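Cytoplasmic protein (Cryptococcus neoformans var. grubii serotype A, PDB 7LPO) probably hydrolyses the beta-glucosidic bond of steryl glucosides, acting as a fungal sterylglucosidase of glycoside hydrolase family 5. Local coordinates at residues 97-103 and 136-142; 125-129 and 250-255; 40-46 and 569-575; 89-93 and 133-137. All blocks are in the same frame, centred on the assembly; numbering follows the deposited sequence.

Interaction 1 (97-103 and 136-142); sequences NLLRYVF and FRVFMDP
The guanidinium of R100 and the carboxylate of D141 lie stacked, their planes 11° apart, with D141 OD2 over one guanidinium face and F139 CE2 in plane at the guanidinium edge. They sit on the neighbouring parallel strands 98-103 and 137-142 of the (beta/alpha)8 barrel expected of this glycosidase family. The salt bridge between R100 NH1 and D141 OD2, 3.4 Å long, rests on charge alone, since no N-H points at the oxygen. The N-H groups of R100 turn instead to N42, N270, D267 and E521, and D141 OD2 bonds H143.

The F139 ring takes R100 CG over one face, 4.1 Å from the centroid, and L98 CD1 at its edge. F136, just before the second strand, receives L99 CD1 over its ring at 4.0 Å from the centroid, while P142 CA covers a face of F103 and M140 CB meets that ring's edge. Bends at chi2 and chi3 lay M140 alongside Y101, where CE touches Y101 CD1 at 3.7 Å and SD, 5.4 Å from the Y101 centroid, makes an oblique Met-aromatic contact.

Six backbone hydrogen bonds join the strands in regular alternation; the one from Y101 N to F139 O is nearly straight at 170°. Beyond the stacked charges, one water donates to D141 OD1 at 2.7 Å and accepts a weak bond from R100 NH2.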
# COMPACT_ATOMS: atom_id res chain seq x y z
N ASN A 97 -10.12 -12.75 -6.10
CA ASN A 97 -11.31 -12.68 -5.25
C ASN A 97 -11.19 -11.59 -4.19
O ASN A 97 -11.99 -11.57 -3.24
CB ASN A 97 -11.58 -14.03 -4.59
CG ASN A 97 -10.36 -14.56 -3.83
OD1 ASN A 97 -9.35 -13.86 -3.69
ND2 ASN A 97 -10.45 -15.79 -3.34
N LEU A 98 -10.22 -10.69 -4.32
CA LEU A 98 -9.93 -9.71 -3.28
C LEU A 98 -9.61 -8.37 -3.91
O LEU A 98 -8.97 -8.30 -4.97
CB LEU A 98 -8.74 -10.17 -2.42
CG LEU A 98 -8.18 -9.20 -1.38
CD1 LEU A 98 -9.08 -9.16 -0.17
CD2 LEU A 98 -6.77 -9.61 -0.99
N LEU A 99 -10.06 -7.31 -3.26
CA LEU A 99 -9.77 -5.95 -3.66
C LEU A 99 -9.41 -5.17 -2.41
O LEU A 99 -10.15 -5.23 -1.42
CB LEU A 99 -10.96 -5.28 -4.37
CG LEU A 99 -11.46 -5.93 -5.65
CD1 LEU A 99 -12.80 -5.32 -6.02
CD2 LEU A 99 -10.46 -5.78 -6.77
N ARG A 100 -8.27 -4.49 -2.43
CA ARG A 100 -7.93 -3.49 -1.42
C ARG A 100 -8.40 -2.16 -1.98
O ARG A 100 -7.89 -1.69 -3.00
CB ARG A 100 -6.43 -3.49 -1.13
CG ARG A 100 -6.03 -2.52 -0.03
CD ARG A 100 -4.65 -2.87 0.46
NE ARG A 100 -4.12 -1.93 1.44
CZ ARG A 100 -3.28 -0.94 1.16
NH1 ARG A 100 -2.88 -0.72 -0.09
NH2 ARG A 100 -2.83 -0.17 2.14
N TYR A 101 -9.42 -1.58 -1.35
CA TYR A 101 -10.12 -0.43 -1.92
C TYR A 101 -9.50 0.86 -1.41
O TYR A 101 -9.53 1.14 -0.21
CB TYR A 101 -11.61 -0.48 -1.61
CG TYR A 101 -12.34 0.61 -2.35
CD1 TYR A 101 -12.40 1.90 -1.83
CD2 TYR A 101 -12.91 0.37 -3.59
CE1 TYR A 101 -13.05 2.92 -2.53
CE2 TYR A 101 -13.56 1.39 -4.29
CZ TYR A 101 -13.62 2.66 -3.75
OH TYR A 101 -14.25 3.67 -4.44
N VAL A 102 -9.00 1.68 -2.34
CA VAL A 102 -8.24 2.87 -2.01
C VAL A 102 -9.17 4.09 -1.97
O VAL A 102 -9.89 4.35 -2.94
CB VAL A 102 -7.11 3.09 -3.04
CG1 VAL A 102 -6.38 4.38 -2.77
CG2 VAL A 102 -6.15 1.91 -3.04
N PHE A 103 -9.14 4.82 -0.86
CA PHE A 103 -9.78 6.12 -0.75
C PHE A 103 -8.88 7.03 0.07
O PHE A 103 -8.03 6.57 0.84
CB PHE A 103 -11.18 6.03 -0.11
CG PHE A 103 -11.16 5.66 1.34
CD1 PHE A 103 -11.10 4.33 1.73
CD2 PHE A 103 -11.20 6.63 2.32
CE1 PHE A 103 -11.08 3.97 3.05
CE2 PHE A 103 -11.18 6.28 3.65
CZ PHE A 103 -11.12 4.95 4.02
N PHE A 136 -16.47 -10.26 -5.10
CA PHE A 136 -15.22 -9.87 -4.47
C PHE A 136 -15.39 -9.71 -2.96
O PHE A 136 -16.42 -9.25 -2.48
CB PHE A 136 -14.71 -8.55 -5.05
CG PHE A 136 -14.12 -8.69 -6.41
CD1 PHE A 136 -12.87 -9.24 -6.57
CD2 PHE A 136 -14.83 -8.29 -7.53
CE1 PHE A 136 -12.33 -9.40 -7.82
CE2 PHE A 136 -14.30 -8.43 -8.78
CZ PHE A 136 -13.04 -8.99 -8.93
N ARG A 137 -14.35 -10.11 -2.22
CA ARG A 137 -14.15 -9.62 -0.87
C ARG A 137 -13.33 -8.34 -0.95
O ARG A 137 -12.48 -8.19 -1.83
CB ARG A 137 -13.44 -10.66 0.01
CG ARG A 137 -14.08 -12.04 0.02
CD ARG A 137 -15.51 -12.03 0.61
NE ARG A 137 -15.91 -13.41 0.88
CZ ARG A 137 -16.66 -13.80 1.91
NH1 ARG A 137 -17.14 -12.91 2.78
NH2 ARG A 137 -16.94 -15.09 2.07
N VAL A 138 -13.59 -7.42 -0.03
CA VAL A 138 -12.96 -6.10 -0.05
C VAL A 138 -12.52 -5.74 1.37
O VAL A 138 -13.25 -5.99 2.33
CB VAL A 138 -13.93 -5.03 -0.59
CG1 VAL A 138 -13.30 -3.65 -0.46
CG2 VAL A 138 -14.34 -5.29 -2.02
N PHE A 139 -11.33 -5.14 1.50
CA PHE A 139 -11.00 -4.41 2.71
C PHE A 139 -10.56 -3.00 2.34
O PHE A 139 -9.99 -2.75 1.27
CB PHE A 139 -9.99 -5.16 3.61
CG PHE A 139 -8.59 -5.25 3.09
CD1 PHE A 139 -8.25 -6.20 2.16
CD2 PHE A 139 -7.59 -4.44 3.61
CE1 PHE A 139 -6.95 -6.31 1.70
CE2 PHE A 139 -6.29 -4.54 3.16
CZ PHE A 139 -5.97 -5.49 2.21
N MET A 140 -10.91 -2.06 3.21
CA MET A 140 -10.82 -0.64 2.93
C MET A 140 -9.46 -0.09 3.33
O MET A 140 -8.97 -0.37 4.43
CB MET A 140 -11.92 0.11 3.68
CG MET A 140 -13.33 -0.44 3.52
SD MET A 140 -13.87 -0.49 1.79
CE MET A 140 -14.14 1.15 1.35
N ASP A 141 -8.88 0.72 2.47
CA ASP A 141 -7.55 1.29 2.68
C ASP A 141 -7.65 2.80 2.76
O ASP A 141 -7.80 3.46 1.71
CB ASP A 141 -6.60 0.86 1.56
CG ASP A 141 -5.42 1.81 1.38
OD1 ASP A 141 -4.97 2.44 2.37
OD2 ASP A 141 -4.94 1.92 0.23
N PRO A 142 -7.61 3.39 3.96
CA PRO A 142 -7.43 4.85 4.06
C PRO A 142 -6.02 5.23 3.63
O PRO A 142 -5.05 5.00 4.37
CB PRO A 142 -7.67 5.15 5.54
CG PRO A 142 -7.85 3.85 6.20
CD PRO A 142 -7.49 2.75 5.27
O HOH W 1 -3.89 1.28 4.55

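Interaction 2 (125-129 and 250-255); sequences IAVLR and RIAEEA
I125 and I251 run antiparallel alongside one another, each offering its CG1 to the other at 3.7 Å. This is the centre of a contact between helices 118-133 and 232-254, two members of the helical layer outside the barrel. The short segments cross at -68° with their axes 11.5 Å apart, a wide spacing bridged by the branched side chains.

Each branch of I125 finds a different partner. The I125 side chain lies nearly perpendicular to that of R250 and touches its CG with CD1, 3.6 Å away, and I125 CG2, placed anti to the backbone N, faces A255 CB. L128 also crosses I251 nearly perpendicularly, the two CD1 atoms meeting at 3.8 Å; its side chain packs further against V138, M140 and V263, joining the helix pair to the strands beneath.

At the solvent-facing margin R129 swings its guanidinium over to the end of the second helix. NH2 donates to the carbonyl oxygen of E254 at 3.2 Å, with the acceptor close to the guanidinium plane but the donor tilted 28° from the carbonyl plane. A255 CB, on the first residue to leave the helix, lies 3.4 Å from the same NH2, approaching the flat group obliquely. NH1 forms a salt bridge with D257, and R250 pairs likewise with D122 on the first helix.

A cation bonded to a carbonyl at a helix C terminus should be favoured by the partial negative charge there, so R129 probably adds electrostatic attraction beside an apolar centre flanked by the charged pairs R250-D122 and R129-D257.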
# COMPACT_ATOMS: atom_id res chain seq x y z
N ILE A 125 -19.97 3.53 -2.12
CA ILE A 125 -20.93 2.48 -1.82
C ILE A 125 -21.42 1.83 -3.10
O ILE A 125 -21.56 0.60 -3.18
CB ILE A 125 -22.10 3.05 -0.99
CG1 ILE A 125 -21.66 3.17 0.47
CG2 ILE A 125 -23.35 2.20 -1.15
CD1 ILE A 125 -22.54 4.08 1.31
N ALA A 126 -21.70 2.63 -4.13
CA ALA A 126 -22.12 2.09 -5.41
C ALA A 126 -21.04 1.21 -6.02
O ALA A 126 -21.33 0.14 -6.56
CB ALA A 126 -22.47 3.23 -6.37
N VAL A 127 -19.78 1.65 -5.94
CA VAL A 127 -18.68 0.81 -6.41
C VAL A 127 -18.62 -0.48 -5.61
O VAL A 127 -18.47 -1.57 -6.17
CB VAL A 127 -17.35 1.58 -6.34
CG1 VAL A 127 -16.18 0.65 -6.68
CG2 VAL A 127 -17.38 2.78 -7.26
N LEU A 128 -18.74 -0.38 -4.29
CA LEU A 128 -18.71 -1.59 -3.47
C LEU A 128 -19.83 -2.55 -3.84
O LEU A 128 -19.65 -3.77 -3.83
CB LEU A 128 -18.78 -1.22 -1.99
CG LEU A 128 -17.56 -0.44 -1.49
CD1 LEU A 128 -17.74 -0.01 -0.04
CD2 LEU A 128 -16.28 -1.27 -1.67
N ARG A 129 -21.00 -2.02 -4.19
CA ARG A 129 -22.11 -2.89 -4.57
C ARG A 129 -21.78 -3.71 -5.81
O ARG A 129 -22.09 -4.91 -5.87
CB ARG A 129 -23.38 -2.07 -4.80
CG ARG A 129 -24.05 -1.63 -3.51
CD ARG A 129 -25.55 -1.44 -3.71
NE ARG A 129 -26.08 -0.37 -2.87
CZ ARG A 129 -26.47 -0.52 -1.61
NH1 ARG A 129 -26.38 -1.72 -1.03
NH2 ARG A 129 -26.94 0.52 -0.93
N ARG A 250 -21.57 5.49 7.08
CA ARG A 250 -22.41 5.58 5.89
C ARG A 250 -22.67 4.21 5.30
O ARG A 250 -23.81 3.88 4.94
CB ARG A 250 -21.74 6.49 4.86
CG ARG A 250 -22.63 6.83 3.68
CD ARG A 250 -23.45 8.05 4.00
NE ARG A 250 -24.19 8.56 2.85
CZ ARG A 250 -24.93 9.67 2.89
NH1 ARG A 250 -24.99 10.38 4.01
NH2 ARG A 250 -25.58 10.08 1.81
N ILE A 251 -21.63 3.39 5.16
CA ILE A 251 -21.80 2.04 4.65
C ILE A 251 -22.71 1.25 5.57
O ILE A 251 -23.59 0.51 5.12
CB ILE A 251 -20.44 1.35 4.48
CG1 ILE A 251 -19.63 1.98 3.36
CG2 ILE A 251 -20.62 -0.13 4.23
CD1 ILE A 251 -18.15 1.60 3.42
N ALA A 252 -22.50 1.38 6.89
CA ALA A 252 -23.28 0.59 7.84
C ALA A 252 -24.75 0.97 7.81
O ALA A 252 -25.62 0.10 7.99
CB ALA A 252 -22.70 0.75 9.25
N GLU A 253 -25.07 2.24 7.59
CA GLU A 253 -26.45 2.70 7.68
C GLU A 253 -27.17 2.65 6.35
O GLU A 253 -28.39 2.42 6.33
CB GLU A 253 -26.50 4.13 8.22
CG GLU A 253 -26.06 4.26 9.65
CD GLU A 253 -26.11 5.67 10.16
OE1 GLU A 253 -26.35 6.60 9.35
OE2 GLU A 253 -25.91 5.86 11.37
N GLU A 254 -26.47 2.87 5.23
CA GLU A 254 -27.11 2.95 3.92
C GLU A 254 -26.88 1.71 3.07
O GLU A 254 -27.58 1.56 2.06
CB GLU A 254 -26.60 4.17 3.15
CG GLU A 254 -27.00 5.50 3.78
CD GLU A 254 -28.51 5.71 3.79
OE1 GLU A 254 -29.16 5.51 2.72
OE2 GLU A 254 -29.03 6.06 4.87
N ALA A 255 -25.94 0.85 3.42
CA ALA A 255 -25.66 -0.35 2.64
C ALA A 255 -25.12 -1.44 3.56
O ALA A 255 -24.05 -1.99 3.36
CB ALA A 255 -24.69 -0.04 1.51

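Interaction 3 (40-46 and 569-575); sequences GVNLSGS and AIWNYVP
G40 and V41 pair in parallel with A569 and I570, G40 opposite A569 and V41 opposite I570. I570 N donates to G40 O, and N42 N answers with a 2.7 Å bond to I570 O. The next link skips ahead, from Y573 N to N42 O at 3.2 Å, past the cis peptide between W571 and N572; a second cis peptide precedes S44.

The N42 side chain runs roughly perpendicular to that of W571, with the amide plane turned 53° from the indole and N42 CG 3.4 Å from W571 CE3. Its ND2 makes a straight but weak bond to I570 O and a further one to G520 O, while OD1 accepts from R100, so the amide is held at both ends. L43 lies alongside Y573, with CD1 3.9 Å from CD2 of the tyrosine, whose OH bonds R90 and H87.

S44 has OG anti to its backbone N (chi1 165°), which carries the hydroxyl over to Y573 O, where it donates at 2.7 Å. The same oxygen accepts from S46 N at 3.1 Å, forming an ST turn.

The pairing is consistent with the seam between first and last strands of the (beta/alpha)8 barrel of this family. A cis peptide after a tryptophan near the last strand is familiar from family 5 glycosidases, and here the W571 side chain lies about 3 Å from a bound Tris, probably from the crystallisation liquor, which may mark a pocket.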
# COMPACT_ATOMS: atom_id res chain seq x y z
N GLY A 40 -5.71 -10.71 -4.95
CA GLY A 40 -6.32 -9.72 -5.81
C GLY A 40 -5.41 -8.54 -6.04
O GLY A 40 -4.19 -8.70 -6.11
N VAL A 41 -6.01 -7.35 -6.14
CA VAL A 41 -5.30 -6.14 -6.54
C VAL A 41 -5.76 -4.97 -5.68
O VAL A 41 -6.83 -5.00 -5.08
CB VAL A 41 -5.52 -5.81 -8.03
CG1 VAL A 41 -5.16 -7.00 -8.88
CG2 VAL A 41 -7.00 -5.43 -8.28
N ASN A 42 -4.91 -3.95 -5.62
CA ASN A 42 -5.31 -2.65 -5.11
C ASN A 42 -6.06 -1.91 -6.20
O ASN A 42 -5.57 -1.79 -7.33
CB ASN A 42 -4.10 -1.84 -4.67
CG ASN A 42 -3.51 -2.34 -3.36
OD1 ASN A 42 -3.72 -1.75 -2.30
ND2 ASN A 42 -2.78 -3.45 -3.43
N LEU A 43 -7.24 -1.40 -5.86
CA LEU A 43 -8.13 -0.69 -6.79
C LEU A 43 -8.57 0.59 -6.08
O LEU A 43 -9.49 0.54 -5.25
CB LEU A 43 -9.31 -1.57 -7.17
CG LEU A 43 -10.32 -1.06 -8.20
CD1 LEU A 43 -9.84 -1.35 -9.60
CD2 LEU A 43 -11.68 -1.70 -7.94
N SER A 44 -7.95 1.73 -6.39
CA SER A 44 -6.91 1.88 -7.39
C SER A 44 -6.06 3.11 -7.07
O SER A 44 -6.53 4.05 -6.43
CB SER A 44 -7.52 2.03 -8.78
OG SER A 44 -6.57 2.50 -9.72
N GLY A 45 -4.82 3.11 -7.53
CA GLY A 45 -4.00 4.31 -7.46
C GLY A 45 -4.63 5.54 -8.08
O GLY A 45 -4.29 6.67 -7.71
N SER A 46 -5.55 5.34 -9.03
CA SER A 46 -6.18 6.48 -9.69
C SER A 46 -7.07 7.28 -8.74
O SER A 46 -7.39 8.43 -9.05
CB SER A 46 -7.01 6.01 -10.88
OG SER A 46 -8.01 5.10 -10.46
N ALA A 569 -2.48 -8.51 -2.14
CA ALA A 569 -3.10 -7.56 -3.06
C ALA A 569 -1.98 -6.91 -3.86
O ALA A 569 -1.15 -6.19 -3.29
CB ALA A 569 -3.93 -6.51 -2.31
N ILE A 570 -1.97 -7.17 -5.16
CA ILE A 570 -0.98 -6.58 -6.05
C ILE A 570 -1.23 -5.08 -6.20
O ILE A 570 -2.37 -4.64 -6.39
CB ILE A 570 -1.03 -7.28 -7.42
CG1 ILE A 570 -0.73 -8.77 -7.28
CG2 ILE A 570 -0.06 -6.59 -8.36
CD1 ILE A 570 -0.99 -9.57 -8.56
N TRP A 571 -0.16 -4.30 -6.12
CA TRP A 571 -0.19 -2.88 -6.49
C TRP A 571 0.29 -2.76 -7.93
O TRP A 571 1.45 -3.07 -8.22
CB TRP A 571 0.69 -2.03 -5.56
CG TRP A 571 0.51 -0.57 -5.83
CD1 TRP A 571 1.16 0.19 -6.77
CD2 TRP A 571 -0.43 0.31 -5.20
NE1 TRP A 571 0.68 1.47 -6.76
CE2 TRP A 571 -0.30 1.58 -5.81
CE3 TRP A 571 -1.37 0.14 -4.18
CZ2 TRP A 571 -1.07 2.68 -5.42
CZ3 TRP A 571 -2.14 1.23 -3.79
CH2 TRP A 571 -1.98 2.48 -4.41
N ASN A 572 -0.58 -2.31 -8.85
CA ASN A 572 -2.00 -2.05 -8.65
C ASN A 572 -2.70 -2.22 -10.03
O ASN A 572 -2.08 -2.66 -11.00
CB ASN A 572 -2.26 -0.67 -8.08
CG ASN A 572 -1.70 0.44 -8.94
OD1 ASN A 572 -0.77 0.26 -9.74
ND2 ASN A 572 -2.27 1.62 -8.77
N TYR A 573 -3.97 -1.87 -10.09
CA TYR A 573 -4.77 -1.90 -11.32
C TYR A 573 -5.29 -0.49 -11.57
O TYR A 573 -6.04 0.05 -10.75
CB TYR A 573 -5.91 -2.90 -11.18
CG TYR A 573 -6.69 -3.17 -12.45
CD1 TYR A 573 -6.28 -4.16 -13.34
CD2 TYR A 573 -7.85 -2.45 -12.74
CE1 TYR A 573 -7.00 -4.41 -14.50
CE2 TYR A 573 -8.58 -2.70 -13.88
CZ TYR A 573 -8.15 -3.69 -14.76
OH TYR A 573 -8.88 -3.92 -15.91
N VAL A 574 -4.88 0.11 -12.67
CA VAL A 574 -5.18 1.52 -12.93
C VAL A 574 -5.85 1.65 -14.29
O VAL A 574 -5.16 1.65 -15.32
CB VAL A 574 -3.91 2.38 -12.88
CG1 VAL A 574 -4.24 3.84 -13.06
CG2 VAL A 574 -3.15 2.14 -11.57
N PRO A 575 -7.18 1.81 -14.33
CA PRO A 575 -7.87 1.91 -15.63
C PRO A 575 -7.33 2.97 -16.58
O PRO A 575 -7.43 2.78 -17.80
CB PRO A 575 -9.32 2.20 -15.24
CG PRO A 575 -9.47 1.50 -13.88
CD PRO A 575 -8.13 1.69 -13.20

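Interaction 4 (89-93 and 133-137); sequences ARLKA and EWGFR
A largely apolar contact of K92, A89 and L91 with W134 and F136 joins helix 83-93 to the loop leading from helix 118-133 into strand 137-143. In barrels of this kind such helix-to-strand connections lie on the side away from the catalytic end.

K92 carries much of it. Its side chain leaves the helix, bends at chi2 (77°) and lies head to tail with F136, laying CD over the phenyl face at 4.0 Å from the centroid. L99 holds the opposite face, so the ring is sandwiched between an aliphatic lysine chain and a leucine. L91 CB adds an oblique touch, 3.9 Å from F136 CZ. On its other flank the lysine runs tightly along the backbone of the loop, K92 CE standing 3.0 Å from W134 O.

W134 turns one face of its indole to the start of the segment, where A89 CB approaches CH2 to 3.4 Å. Its NE1 bonds D85, one turn earlier on the same helix as A89, so the indole is anchored to helix 83-93 by a polar bond as well as by packing. The loop can turn sharply here because G135, with a phi of 85°, closes the preceding helix in a Schellman motif.

K92 NZ stands over the same phenyl face but too far from it for more than a weak cation-pi attraction. The lysine thus serves chiefly through its methylenes, while its ammonium donates to Y96 O, beyond the ring.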
# COMPACT_ATOMS: atom_id res chain seq x y z
N ALA A 89 -14.90 -7.78 -14.42
CA ALA A 89 -14.91 -9.06 -15.11
C ALA A 89 -13.50 -9.54 -15.37
O ALA A 89 -13.17 -10.71 -15.16
CB ALA A 89 -15.69 -8.95 -16.42
N ARG A 90 -12.64 -8.64 -15.85
CA ARG A 90 -11.25 -9.00 -16.12
C ARG A 90 -10.57 -9.49 -14.85
O ARG A 90 -9.93 -10.55 -14.84
CB ARG A 90 -10.52 -7.81 -16.72
CG ARG A 90 -9.10 -8.10 -17.19
CD ARG A 90 -8.50 -6.87 -17.91
NE ARG A 90 -9.20 -6.55 -19.16
CZ ARG A 90 -9.92 -5.45 -19.37
NH1 ARG A 90 -10.07 -4.53 -18.42
NH2 ARG A 90 -10.50 -5.27 -20.54
N LEU A 91 -10.71 -8.74 -13.76
CA LEU A 91 -10.06 -9.13 -12.52
C LEU A 91 -10.58 -10.48 -12.04
O LEU A 91 -9.80 -11.33 -11.59
CB LEU A 91 -10.29 -8.05 -11.46
CG LEU A 91 -9.71 -6.68 -11.78
CD1 LEU A 91 -10.11 -5.64 -10.74
CD2 LEU A 91 -8.19 -6.75 -11.90
N LYS A 92 -11.89 -10.71 -12.15
CA LYS A 92 -12.43 -12.00 -11.71
C LYS A 92 -11.95 -13.13 -12.61
O LYS A 92 -11.62 -14.22 -12.13
CB LYS A 92 -13.96 -11.95 -11.69
CG LYS A 92 -14.59 -12.94 -10.71
CD LYS A 92 -14.46 -12.42 -9.28
CE LYS A 92 -15.04 -13.39 -8.26
NZ LYS A 92 -13.97 -14.10 -7.50
N ALA A 93 -11.91 -12.90 -13.93
CA ALA A 93 -11.45 -13.92 -14.86
C ALA A 93 -9.98 -14.28 -14.65
O ALA A 93 -9.56 -15.38 -15.02
CB ALA A 93 -11.66 -13.44 -16.30
N GLU A 133 -21.55 -7.78 -6.41
CA GLU A 133 -22.21 -8.52 -7.47
C GLU A 133 -21.24 -9.45 -8.18
O GLU A 133 -21.61 -10.55 -8.60
CB GLU A 133 -22.85 -7.56 -8.47
CG GLU A 133 -24.16 -6.97 -8.01
CD GLU A 133 -24.50 -5.67 -8.73
OE1 GLU A 133 -24.95 -4.71 -8.06
OE2 GLU A 133 -24.31 -5.61 -9.97
N TRP A 134 -19.99 -9.03 -8.34
CA TRP A 134 -18.98 -9.85 -9.00
C TRP A 134 -18.28 -10.82 -8.06
O TRP A 134 -17.36 -11.52 -8.49
CB TRP A 134 -17.94 -8.95 -9.68
CG TRP A 134 -18.43 -8.37 -10.96
CD1 TRP A 134 -18.99 -7.15 -11.14
CD2 TRP A 134 -18.41 -9.00 -12.25
NE1 TRP A 134 -19.33 -6.97 -12.46
CE2 TRP A 134 -18.98 -8.09 -13.16
CE3 TRP A 134 -17.97 -10.24 -12.72
CZ2 TRP A 134 -19.12 -8.38 -14.51
CZ3 TRP A 134 -18.10 -10.52 -14.06
CH2 TRP A 134 -18.67 -9.60 -14.94
N GLY A 135 -18.66 -10.86 -6.79
CA GLY A 135 -18.14 -11.86 -5.88
C GLY A 135 -16.82 -11.53 -5.22
O GLY A 135 -16.13 -12.45 -4.78
N PHE A 136 -16.47 -10.26 -5.10
CA PHE A 136 -15.22 -9.87 -4.47
C PHE A 136 -15.39 -9.71 -2.96
O PHE A 136 -16.42 -9.25 -2.48
CB PHE A 136 -14.71 -8.55 -5.05
CG PHE A 136 -14.12 -8.69 -6.41
CD1 PHE A 136 -12.87 -9.24 -6.57
CD2 PHE A 136 -14.83 -8.29 -7.53
CE1 PHE A 136 -12.33 -9.40 -7.82
CE2 PHE A 136 -14.30 -8.43 -8.78
CZ PHE A 136 -13.04 -8.99 -8.93
N ARG A 137 -14.35 -10.11 -2.22
CA ARG A 137 -14.15 -9.62 -0.87
C ARG A 137 -13.33 -8.34 -0.95
O ARG A 137 -12.48 -8.19 -1.83
CB ARG A 137 -13.44 -10.66 0.01
CG ARG A 137 -14.08 -12.04 0.02
CD ARG A 137 -15.51 -12.03 0.61
NE ARG A 137 -15.91 -13.41 0.88
CZ ARG A 137 -16.66 -13.80 1.91
NH1 ARG A 137 -17.14 -12.91 2.78
NH2 ARG A 137 -16.94 -15.09 2.07

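Overall arrangement
From the N terminus, strand segment 40-46 waits for 569-575, more than 500 residues later, so interaction 3 closes the barrel and encloses the other three contacts. Interaction 4 opens next at 89-93 and interaction 1 at 97-103; both end on the same stretch, sharing F136 and R137. Interaction 1 pairs successive strands, and interaction 4 ties the helix before the first to the loop before the second. Interaction 2 starts inside those loops, at 125-129, and ends beyond them at 250-255, crossing both. Contacts also join the set: Y101 packs on V127 between 1 and 2, L99 on V41 between 1 and 3, and V41 on L91 between 3 and 4.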